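Local coordinates for ABC-type transport system, sugar-family extracellular solute-binding protein (Peptoclostridium difficile 630, PDB 6HNI) that binds tyrosine, probably as the lipoprotein substrate-binding component of an ABC transport system, and has adhesive properties, at residues P94-A99 and A119-T124; G249-Q254 and L301-P306. The protein carries 1 engineered substitution. All coordinates share one frame; numbering follows the deposited sequence.

Interaction 1. Residues P94-A99 and A119-T124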
loop_
_atom_site.group_PDB
_atom_site.type_symbol
_atom_site.label_atom_id
_atom_site.label_comp_id
_atom_site.label_asym_id
_atom_site.label_seq_id
_atom_site.Cartn_x
_atom_site.Cartn_y
_atom_site.Cartn_z
ATOM N N PRO A 94 8.493 -2.717 -4.000
ATOM C CA PRO A 94 9.503 -2.593 -5.057
ATOM C C PRO A 94 10.615 -1.559 -4.796
ATOM O O PRO A 94 11.806 -1.835 -5.064
ATOM C CB PRO A 94 8.669 -2.295 -6.321
ATOM C CG PRO A 94 7.299 -2.795 -5.990
ATOM C CD PRO A 94 7.143 -2.496 -4.515
ATOM N N SER A 95 10.226 -0.402 -4.252
ATOM C CA SER A 95 11.250 0.606 -3.986
ATOM C C SER A 95 12.220 0.177 -2.868
ATOM O O SER A 95 13.417 0.394 -2.983
ATOM C CB SER A 95 10.543 1.904 -3.621
ATOM O OG SER A 95 9.695 2.407 -4.657
ATOM N N ALA A 96 11.669 -0.483 -1.850
ATOM C CA ALA A 96 12.464 -1.013 -0.750
ATOM C C ALA A 96 13.403 -2.116 -1.158
ATOM O O ALA A 96 14.538 -2.201 -0.735
ATOM C CB ALA A 96 11.567 -1.443 0.386
ATOM N N GLN A 97 12.873 -3.043 -1.992
ATOM C CA GLN A 97 13.714 -4.128 -2.473
ATOM C C GLN A 97 14.895 -3.614 -3.296
ATOM O O GLN A 97 16.027 -4.113 -3.141
ATOM C CB GLN A 97 12.905 -5.169 -3.288
ATOM C CG GLN A 97 12.005 -5.965 -2.408
ATOM C CD GLN A 97 11.228 -7.009 -3.221
ATOM O OE1 GLN A 97 10.573 -6.650 -4.215
ATOM N NE2 GLN A 97 11.232 -8.246 -2.739
ATOM N N ALA A 98 14.631 -2.611 -4.120
ATOM C CA ALA A 98 15.696 -1.993 -4.890
ATOM C C ALA A 98 16.771 -1.321 -3.988
ATOM O O ALA A 98 17.931 -1.451 -4.239
ATOM C CB ALA A 98 15.150 -1.001 -5.869
ATOM N N ALA A 99 16.297 -0.571 -2.984
ATOM C CA ALA A 99 17.204 0.114 -2.036
ATOM C C ALA A 99 18.084 -0.936 -1.343
ATOM O O ALA A 99 19.301 -0.786 -1.269
ATOM C CB ALA A 99 16.376 0.885 -1.045
ATOM N N ALA A 119 9.450 -10.202 1.528
ATOM C CA ALA A 119 10.186 -9.396 0.570
ATOM C C ALA A 119 11.700 -9.505 0.736
ATOM O O ALA A 119 12.436 -8.932 -0.071
ATOM C CB ALA A 119 9.766 -7.942 0.655
ATOM N N GLY A 120 12.161 -10.233 1.751
ATOM C CA GLY A 120 13.600 -10.449 1.945
ATOM C C GLY A 120 14.342 -9.298 2.623
ATOM O O GLY A 120 15.552 -9.279 2.585
ATOM N N LEU A 121 13.599 -8.364 3.199
ATOM C CA LEU A 121 14.224 -7.111 3.756
ATOM C C LEU A 121 14.720 -7.251 5.168
ATOM O O LEU A 121 15.637 -6.496 5.540
ATOM C CB LEU A 121 13.186 -6.039 3.690
ATOM C CG LEU A 121 12.680 -5.643 2.265
ATOM C CD1 LEU A 121 11.466 -4.757 2.324
ATOM C CD2 LEU A 121 13.781 -4.997 1.431
ATOM N N VAL A 122 14.060 -8.045 5.986
ATOM C CA VAL A 122 14.364 -8.198 7.410
ATOM C C VAL A 122 14.299 -9.667 7.730
ATOM O O VAL A 122 13.528 -10.423 7.058
ATOM C CB VAL A 122 13.387 -7.399 8.277
ATOM C CG1 VAL A 122 13.393 -5.922 7.892
ATOM C CG2 VAL A 122 11.967 -7.918 8.263
ATOM N N LYS A 123 15.048 -10.098 8.724
ATOM C CA LYS A 123 14.988 -11.499 9.161
ATOM C C LYS A 123 13.745 -11.809 9.976
ATOM O O LYS A 123 13.096 -12.821 9.723
ATOM C CB LYS A 123 16.210 -11.876 9.941
ATOM C CG LYS A 123 17.462 -11.862 9.074
ATOM C CD LYS A 123 18.713 -12.127 9.911
ATOM C CE LYS A 123 19.945 -11.780 9.099
ATOM N NZ LYS A 123 21.178 -12.267 9.764
ATOM N N THR A 124 13.425 -10.948 10.928
ATOM C CA THR A 124 12.157 -10.959 11.679
ATOM C C THR A 124 11.674 -9.514 11.841
ATOM O O THR A 124 12.468 -8.584 11.767
ATOM C CB THR A 124 12.286 -11.571 13.084
ATOM O OG1 THR A 124 12.985 -10.684 13.950
ATOM C CG2 THR A 124 13.026 -12.887 13.069
#
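The side-chain amide of Gln97 donates from NE2 to the backbone carbonyl of Ala119, with NE2 and O of Ala119 3.0 Å apart and an N-H...O angle of 165°. The acceptor lies nearly in the plane of the amide, so the N-H is aimed well; at the carbonyl the approach is bent to 117° at the oxygen and comes from somewhat out of the plane of that group. With CG beside its own backbone N (chi1 -71°), the extended side chain of Gln97 projects outward from the helix, leaning back toward its N-terminal end, to meet the loop. The methyl of Ala119 sits over the face of the same amide at its nitrogen end, its CB 3.7 Å from NE2 of Gln97.

Helix 93-102 follows strand 87-91 of the five-stranded parallel sheet and leads on to strand 108-113, a beta-alpha-beta crossover in one lobe of a periplasmic-binding-protein fold. The loop 119-124 comes after that second strand, and Leu121 packs from it against the helix. Its two methyls divide the work: CD1 meets CB of Ala96 at 3.8 Å, whereas CD2 lies against the helix backbone, 3.6 Å from O of Ala96 and 4.0 Å from CA of Gln97. Phe100 of the same helix and Val113 of strand 108-113 also touch Leu121, and Ala96 packs on Ile110, which places this apolar half of the contact between helix and sheet. At the start of the helical segment, Pro94 belongs to the ligand pocket and touches the bound tyrosine, while the side chain of Ala119 stands about 7 Å from that ligand.

Interaction 2. Residues G249-Q254 and L301-P306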
loop_
_atom_site.group_PDB
_atom_site.type_symbol
_atom_site.label_atom_id
_atom_site.label_comp_id
_atom_site.label_asym_id
_atom_site.label_seq_id
_atom_site.Cartn_x
_atom_site.Cartn_y
_atom_site.Cartn_z
ATOM N N GLY A 249 -12.435 5.445 -6.887
ATOM C CA GLY A 249 -13.614 4.829 -7.404
ATOM C C GLY A 249 -13.954 3.411 -6.977
ATOM O O GLY A 249 -14.922 2.871 -7.466
ATOM N N ALA A 250 -13.218 2.792 -6.074
ATOM C CA ALA A 250 -13.718 1.603 -5.383
ATOM C C ALA A 250 -14.906 2.001 -4.481
ATOM O O ALA A 250 -15.061 3.154 -4.098
ATOM C CB ALA A 250 -12.614 0.937 -4.553
ATOM N N LEU A 251 -15.694 1.014 -4.052
ATOM C CA LEU A 251 -16.830 1.309 -3.206
ATOM C C LEU A 251 -16.464 1.597 -1.753
ATOM O O LEU A 251 -16.956 2.577 -1.179
ATOM C CB LEU A 251 -17.855 0.176 -3.217
ATOM C CG LEU A 251 -19.050 0.281 -2.295
ATOM C CD1 LEU A 251 -19.861 1.508 -2.634
ATOM C CD2 LEU A 251 -19.908 -0.984 -2.360
ATOM N N ALA A 252 -15.659 0.723 -1.160
ATOM C CA ALA A 252 -15.439 0.802 0.293
ATOM C C ALA A 252 -14.183 0.117 0.737
ATOM O O ALA A 252 -13.639 -0.745 0.034
ATOM C CB ALA A 252 -16.607 0.213 1.041
ATOM N N CYS A 253 -13.714 0.509 1.932
ATOM C CA CYS A 253 -12.586 -0.125 2.597
ATOM C C CYS A 253 -12.732 -0.017 4.109
ATOM O O CYS A 253 -13.528 0.789 4.603
ATOM C CB CYS A 253 -11.289 0.540 2.160
ATOM S SG CYS A 253 -11.061 2.183 2.889
ATOM N N GLN A 254 -11.951 -0.831 4.819
ATOM C CA GLN A 254 -11.794 -0.700 6.252
ATOM C C GLN A 254 -10.279 -0.857 6.457
ATOM O O GLN A 254 -9.752 -1.968 6.631
ATOM C CB GLN A 254 -12.579 -1.765 7.026
ATOM C CG GLN A 254 -12.462 -1.604 8.528
ATOM C CD GLN A 254 -13.369 -2.532 9.292
ATOM O OE1 GLN A 254 -13.801 -3.624 8.780
ATOM N NE2 GLN A 254 -13.691 -2.136 10.458
ATOM N N LEU A 301 -24.346 2.360 -7.762
ATOM C CA LEU A 301 -24.763 0.949 -7.589
ATOM C C LEU A 301 -26.216 0.791 -7.096
ATOM O O LEU A 301 -26.685 -0.330 -6.905
ATOM C CB LEU A 301 -23.796 0.227 -6.637
ATOM C CG LEU A 301 -22.349 0.089 -7.155
ATOM C CD1 LEU A 301 -21.494 -0.495 -6.082
ATOM C CD2 LEU A 301 -22.233 -0.856 -8.352
ATOM N N GLY A 302 -26.882 1.914 -6.849
ATOM C CA GLY A 302 -28.243 1.961 -6.363
ATOM C C GLY A 302 -28.365 1.578 -4.907
ATOM O O GLY A 302 -29.423 1.119 -4.493
ATOM N N MET A 303 -27.302 1.754 -4.127
ATOM C CA MET A 303 -27.327 1.385 -2.721
ATOM C C MET A 303 -27.667 2.556 -1.802
ATOM O O MET A 303 -27.402 3.727 -2.117
ATOM C CB MET A 303 -25.977 0.792 -2.341
ATOM C CG MET A 303 -25.661 -0.515 -3.069
ATOM S SD MET A 303 -23.981 -1.021 -2.604
ATOM C CE MET A 303 -23.838 -2.525 -3.551
ATOM N N GLU A 304 -28.242 2.222 -0.649
ATOM C CA GLU A 304 -28.529 3.192 0.407
ATOM C C GLU A 304 -27.340 3.300 1.361
ATOM O O GLU A 304 -26.567 2.343 1.525
ATOM C CB GLU A 304 -29.770 2.770 1.204
ATOM C CG GLU A 304 -31.070 2.793 0.417
ATOM C CD GLU A 304 -31.472 4.189 -0.048
ATOM O OE1 GLU A 304 -32.040 4.302 -1.157
ATOM O OE2 GLU A 304 -31.223 5.176 0.686
ATOM N N LYS A 305 -27.206 4.467 2.003
ATOM C CA LYS A 305 -26.175 4.633 2.994
ATOM C C LYS A 305 -26.625 3.784 4.214
ATOM O O LYS A 305 -27.765 3.895 4.652
ATOM C CB LYS A 305 -26.074 6.101 3.420
ATOM C CG LYS A 305 -25.359 6.956 2.381
ATOM C CD LYS A 305 -25.055 8.374 2.841
ATOM C CE LYS A 305 -24.274 9.104 1.763
ATOM N NZ LYS A 305 -23.671 10.359 2.282
ATOM N N PRO A 306 -25.758 2.873 4.715
ATOM C CA PRO A 306 -26.193 2.090 5.894
ATOM C C PRO A 306 -26.285 2.983 7.134
ATOM O O PRO A 306 -25.704 4.050 7.125
ATOM C CB PRO A 306 -25.088 1.035 6.063
ATOM C CG PRO A 306 -24.111 1.256 4.966
ATOM C CD PRO A 306 -24.362 2.591 4.350
#
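Leu251 crosses both Leu301 and Met303 obliquely, and one of its methyls, CD2, makes both contacts. CD1 of Leu301 approaches CD2 of Leu251 to 4.1 Å, and the sulfur SD of Met303 comes equally near to that same methyl. CG of Leu251 is anti to the backbone N (chi1 175°), which carries the branched end out from its chain toward the two partners. Met303 meets it with an extended side chain, chi2 and chi3 both close to 180°, so that the thioether crosses the leucine near its end; Leu301 offers a single branch. No hydrogen bond joins the two segments, and the meeting is purely apolar.

Leu298 of helix 295-300 and Phe151 of helix 148-151 each touch both Leu251 and Met303, extending the cluster. Gly302, at positive phi, ends helix 295-300 in a Schellman motif and turns the chain between the two contacting residues. Backbone bonds from Leu251 to Val238 and Asn294 join its own segment to two neighbouring strands. The whole is a small hydrophobic cluster between the entry to strand 252-255 and the loop leading to strand 311-314, the two outer strands of a three-stranded mixed sheet.

The two contacts lie on opposite sides of the centre of the chain, about 35 Å apart between centres and about 20 Å between nearest atoms, and share no secondary-structure element. Both are partly buried. Interaction 1 fastens a loop to a helix of the five-stranded parallel sheet's lobe and combines a polar bond at its more open margin with buried apolar packing; its helix also supplies a residue of the tyrosine pocket. Interaction 2, farther from the chain's centre, is smaller and wholly apolar, joining the start of one outer strand of the three-stranded mixed sheet to the loop that leads to the other. In each a buried leucine carries the apolar packing, with both methyls in interaction 1 and with one in interaction 2.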